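Glutathione S-transferase (Xanthomonas axonopodis pv. citri, PDB 6NXV) probably catalyses the conjugation of glutathione to electrophilic substrates. Local coordinates at residues V15-W20 with G161-G166. Residues are numbered along the deposited sequence; the frame is centred on the assembly and turned at random.
Sequences VRKALW and GDIPLG
Trp20 has its CG anti to the backbone N (chi1 172°), which carries the indole away from helix 13-25 and against residues 162-166, near the start of helix 163-174. Ile163 has CG1 anti to its own carbonyl carbon and CG2 anti to its N (chi1 -68°), and both branches meet the indole. Ile163 CG1 makes a CH-pi contact over the face, 3.9 Å from the centroid of the Trp20 six-membered ring and 3° off the ring normal. CG2 reaches the inner rim, with Ile163 CG2 3.7 Å from Trp20 CE3. Ile163 CG2 also lies 3.8 Å from Lys17 O. The outer end of the ring rests on backbone: Trp20 CZ3 comes 3.4 Å from Ile163 CA. Gly166 presents its CA to the ring edge, near the ring plane, with Gly166 CA 3.8 Å from Trp20 CZ3.

Lys17 packs through its methylenes. Lys17 CD is 3.5 Å from Pro164 CA, and the aliphatic chain crosses the proline at about a right angle. Its NZ hydrogen-bonds Asn14 OD1. No hydrogen bond joins the two segments, so the contact is van der Waals and CH-pi packing.

Asp162 barely touches the other helix. Its carboxylate accepts hydrogen bonds from Ser154 OG, Leu153 N and Trp188 NE1. These tie the start of the helical stretch to the loop at Leu153-Ser154 and to Trp188.

The contact is buried near the centre of the chain. It joins a helix of the thioredoxin-like N-terminal domain to one of the all-helical C-terminal domain. Tyr198 meets Trp20 edge-to-face, helix 68-79 touches Lys17 and Pro164, and helix 88-118 packs on Pro164 and Leu165. Helix 13-25 links strands 4-7 and 29-32, parallel neighbours in the four-stranded mixed sheet, as a beta-alpha-beta unit of the thioredoxin-like domain.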
loop_
_atom_site.group_PDB
_atom_site.type_symbol
_atom_site.label_atom_id
_atom_site.label_comp_id
_atom_site.label_asym_id
_atom_site.label_seq_id
_atom_site.Cartn_x
_atom_site.Cartn_y
_atom_site.Cartn_z
ATOM N N VAL A 15 6.033 -2.784 3.128
ATOM C CA VAL A 15 7.189 -1.894 3.201
ATOM C C VAL A 15 7.044 -0.730 2.230
ATOM O O VAL A 15 7.517 0.381 2.504
ATOM C CB VAL A 15 8.490 -2.687 2.964
ATOM C CG1 VAL A 15 9.692 -1.769 3.032
ATOM C CG2 VAL A 15 8.628 -3.795 3.986
ATOM N N ARG A 16 6.398 -0.954 1.087
ATOM C CA ARG A 16 6.116 0.151 0.179
ATOM C C ARG A 16 5.314 1.241 0.880
ATOM O O ARG A 16 5.581 2.436 0.695
ATOM C CB ARG A 16 5.376 -0.364 -1.057
ATOM C CG ARG A 16 6.231 -1.265 -1.918
ATOM C CD ARG A 16 5.533 -1.645 -3.196
ATOM N NE ARG A 16 6.450 -2.251 -4.160
ATOM C CZ ARG A 16 6.403 -3.520 -4.544
ATOM N NH1 ARG A 16 5.477 -4.333 -4.053
ATOM N NH2 ARG A 16 7.276 -3.976 -5.429
ATOM N N LYS A 17 4.349 0.838 1.714
ATOM C CA LYS A 17 3.538 1.784 2.477
ATOM C C LYS A 17 4.408 2.707 3.318
ATOM O O LYS A 17 4.296 3.937 3.234
ATOM C CB LYS A 17 2.568 1.025 3.382
ATOM C CG LYS A 17 1.324 0.505 2.702
ATOM C CD LYS A 17 0.413 -0.150 3.717
ATOM C CE LYS A 17 0.593 -1.651 3.771
ATOM N NZ LYS A 17 -0.332 -2.287 4.756
ATOM N N ALA A 18 5.273 2.126 4.151
ATOM C CA ALA A 18 6.134 2.936 5.003
ATOM C C ALA A 18 7.112 3.755 4.172
ATOM O O ALA A 18 7.320 4.944 4.442
ATOM C CB ALA A 18 6.879 2.048 6.003
ATOM N N LEU A 19 7.710 3.144 3.145
ATOM C CA LEU A 19 8.633 3.886 2.291
ATOM C C LEU A 19 7.928 5.049 1.601
ATOM O O LEU A 19 8.394 6.192 1.660
ATOM C CB LEU A 19 9.273 2.947 1.266
ATOM C CG LEU A 19 10.321 1.958 1.802
ATOM C CD1 LEU A 19 10.896 1.095 0.685
ATOM C CD2 LEU A 19 11.439 2.663 2.570
ATOM N N TRP A 20 6.786 4.782 0.963
ATOM C CA TRP A 20 6.076 5.842 0.252
ATOM C C TRP A 20 5.747 7.000 1.187
ATOM O O TRP A 20 6.013 8.166 0.872
ATOM C CB TRP A 20 4.809 5.271 -0.391
ATOM C CG TRP A 20 3.883 6.280 -1.005
ATOM C CD1 TRP A 20 4.164 7.581 -1.304
ATOM C CD2 TRP A 20 2.530 6.059 -1.421
ATOM N NE1 TRP A 20 3.068 8.188 -1.861
ATOM C CE2 TRP A 20 2.051 7.275 -1.946
ATOM C CE3 TRP A 20 1.676 4.951 -1.397
ATOM C CZ2 TRP A 20 0.758 7.416 -2.440
ATOM C CZ3 TRP A 20 0.397 5.092 -1.891
ATOM C CH2 TRP A 20 -0.052 6.315 -2.402
ATOM N N GLY A 161 -5.050 8.062 3.918
ATOM C CA GLY A 161 -5.951 6.950 3.662
ATOM C C GLY A 161 -5.717 6.273 2.328
ATOM O O GLY A 161 -6.077 5.102 2.162
ATOM N N ASP A 162 -5.111 6.982 1.375
ATOM C CA ASP A 162 -4.866 6.433 0.051
ATOM C C ASP A 162 -3.643 5.535 0.007
ATOM O O ASP A 162 -3.518 4.727 -0.921
ATOM C CB ASP A 162 -4.697 7.572 -0.953
ATOM C CG ASP A 162 -5.994 8.290 -1.232
ATOM O OD1 ASP A 162 -6.677 7.913 -2.200
ATOM O OD2 ASP A 162 -6.352 9.203 -0.462
ATOM N N ILE A 163 -2.763 5.635 0.996
ATOM C CA ILE A 163 -1.447 5.001 0.943
ATOM C C ILE A 163 -1.528 3.479 1.057
ATOM O O ILE A 163 -0.881 2.788 0.254
ATOM C CB ILE A 163 -0.516 5.596 2.011
ATOM C CG1 ILE A 163 -0.183 7.048 1.660
ATOM C CG2 ILE A 163 0.755 4.779 2.131
ATOM C CD1 ILE A 163 0.578 7.787 2.739
ATOM N N PRO A 164 -2.278 2.895 2.005
ATOM C CA PRO A 164 -2.265 1.420 2.101
ATOM C C PRO A 164 -2.741 0.709 0.841
ATOM O O PRO A 164 -2.046 -0.190 0.356
ATOM C CB PRO A 164 -3.171 1.140 3.309
ATOM C CG PRO A 164 -3.065 2.371 4.139
ATOM C CD PRO A 164 -3.012 3.493 3.139
ATOM N N LEU A 165 -3.900 1.070 0.287
ATOM C CA LEU A 165 -4.324 0.399 -0.938
ATOM C C LEU A 165 -3.466 0.812 -2.128
ATOM O O LEU A 165 -3.247 0.009 -3.041
ATOM C CB LEU A 165 -5.799 0.680 -1.223
ATOM C CG LEU A 165 -6.424 -0.155 -2.346
ATOM C CD1 LEU A 165 -6.211 -1.650 -2.109
ATOM C CD2 LEU A 165 -7.894 0.160 -2.476
ATOM N N GLY A 166 -2.967 2.052 -2.128
ATOM C CA GLY A 166 -2.119 2.504 -3.216
ATOM C C GLY A 166 -0.865 1.665 -3.370
ATOM O O GLY A 166 -0.394 1.440 -4.486
#